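DNA mismatch repair protein MutS (Thermus aquaticus, PDB 1EWQ) takes part in DNA mismatch repair, binding mismatched DNA and hydrolysing ATP weakly. Local coordinates at residues 293-298 / 599-604. Sequence-based numbering, arbitrary orientation.
Sequences RHPLLD and IALLAQ
Gln604 and Leu296 are joined by two hydrogen bonds where the helix that follows the predicted P-loop (Walker A) of the MutS ATPase domain ends, against the linker between helices 282-293 and 299-314 of MutS domain III. The backbone supplies one bond: Leu296 N donates to Gln604 O at 2.9 Å, with a bent N-H...O angle of 142°. Gln604 is the first residue past helix 589-603 to leave helical phi/psi, consistent with its carbonyl turning to a partner outside the helix. The side chain supplies the second. Glutamine suits this place because its chain, extended beyond CG (chi2 180°, CD anti to CA), is long enough for NE2 to reach the same linker residue, donating to Leu296 O in the plane of that carbonyl. NE2 is also hydrogen-bonded to Phe619 O, so the amide nitrogen bridges two backbone carbonyls in a buried setting. Apolar contact flanks the polar pair. Pro295, a compact ring with no N-H to satisfy, lays CB 3.9 Å from Gln604 CB. Leu601 crosses the proline ring obliquely; a branched apolar side chain suits a buried place between Pro295 and Leu272 of helix 272-276. The fit is tight: Pro295 CG lies 3.4 Å from Leu601 CD1.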
# COMPACT_ATOMS: atom_id res chain seq x y z
N ARG C 293 18.49 5.65 20.12
CA ARG C 293 18.19 7.00 19.63
C ARG C 293 19.28 7.99 20.09
O ARG C 293 19.69 8.88 19.34
CB ARG C 293 16.82 7.48 20.17
CG ARG C 293 16.03 8.34 19.20
CD ARG C 293 15.00 9.24 19.89
NE ARG C 293 14.13 8.54 20.84
CZ ARG C 293 13.38 7.49 20.53
NH1 ARG C 293 13.40 7.00 19.30
NH2 ARG C 293 12.60 6.94 21.45
N HIS C 294 19.74 7.83 21.33
CA HIS C 294 20.76 8.71 21.90
C HIS C 294 21.88 7.94 22.59
O HIS C 294 21.85 7.73 23.80
CB HIS C 294 20.12 9.66 22.93
CG HIS C 294 19.13 10.60 22.34
ND1 HIS C 294 19.48 11.83 21.82
CD2 HIS C 294 17.79 10.49 22.16
CE1 HIS C 294 18.40 12.43 21.35
NE2 HIS C 294 17.37 11.64 21.54
N PRO C 295 22.89 7.48 21.82
CA PRO C 295 24.01 6.74 22.41
C PRO C 295 24.72 7.68 23.38
O PRO C 295 24.77 8.89 23.16
CB PRO C 295 24.89 6.39 21.21
CG PRO C 295 23.90 6.36 20.05
CD PRO C 295 22.99 7.53 20.34
N LEU C 296 25.30 7.12 24.44
CA LEU C 296 26.00 7.90 25.46
C LEU C 296 27.43 8.33 25.07
O LEU C 296 28.04 7.75 24.18
CB LEU C 296 26.07 7.10 26.77
CG LEU C 296 24.79 6.43 27.29
CD1 LEU C 296 25.10 5.69 28.59
CD2 LEU C 296 23.69 7.46 27.51
N LEU C 297 27.94 9.34 25.76
CA LEU C 297 29.29 9.84 25.53
C LEU C 297 30.15 9.57 26.77
O LEU C 297 31.35 9.81 26.77
CB LEU C 297 29.26 11.36 25.29
CG LEU C 297 28.43 11.93 24.15
CD1 LEU C 297 28.49 13.47 24.18
CD2 LEU C 297 28.95 11.40 22.83
N ASP C 298 29.51 9.07 27.82
CA ASP C 298 30.20 8.82 29.09
C ASP C 298 30.62 7.39 29.34
O ASP C 298 29.80 6.48 29.44
CB ASP C 298 29.31 9.32 30.22
CG ASP C 298 28.77 10.72 29.96
OD1 ASP C 298 29.59 11.67 29.88
OD2 ASP C 298 27.54 10.86 29.82
N ILE C 599 29.45 -0.87 14.75
CA ILE C 599 30.18 -1.38 15.91
C ILE C 599 30.29 -0.27 16.96
O ILE C 599 30.07 -0.50 18.15
CB ILE C 599 31.58 -1.88 15.50
CG1 ILE C 599 31.45 -3.17 14.69
CG2 ILE C 599 32.46 -2.08 16.74
CD1 ILE C 599 32.74 -3.59 14.02
N ALA C 600 30.63 0.94 16.50
CA ALA C 600 30.77 2.11 17.37
C ALA C 600 29.41 2.45 17.99
O ALA C 600 29.31 2.78 19.17
CB ALA C 600 31.29 3.30 16.58
N LEU C 601 28.36 2.36 17.18
CA LEU C 601 27.01 2.66 17.65
C LEU C 601 26.61 1.70 18.75
O LEU C 601 26.08 2.11 19.79
CB LEU C 601 26.02 2.56 16.49
CG LEU C 601 24.53 2.74 16.80
CD1 LEU C 601 24.30 3.90 17.76
CD2 LEU C 601 23.80 2.99 15.48
N LEU C 602 26.87 0.41 18.53
CA LEU C 602 26.52 -0.62 19.50
C LEU C 602 27.30 -0.44 20.81
O LEU C 602 26.73 -0.58 21.89
CB LEU C 602 26.78 -2.01 18.91
CG LEU C 602 25.85 -2.46 17.78
CD1 LEU C 602 26.33 -3.79 17.20
CD2 LEU C 602 24.43 -2.59 18.31
N ALA C 603 28.59 -0.14 20.71
CA ALA C 603 29.38 0.06 21.92
C ALA C 603 28.89 1.25 22.74
O ALA C 603 28.88 1.20 23.97
CB ALA C 603 30.84 0.27 21.55
N GLN C 604 28.48 2.32 22.07
CA GLN C 604 28.03 3.49 22.80
C GLN C 604 26.59 3.41 23.28
O GLN C 604 26.01 4.38 23.80
CB GLN C 604 28.33 4.75 21.99
CG GLN C 604 29.84 5.05 22.06
CD GLN C 604 30.28 6.27 21.30
OE1 GLN C 604 30.84 6.16 20.21
NE2 GLN C 604 30.04 7.46 21.87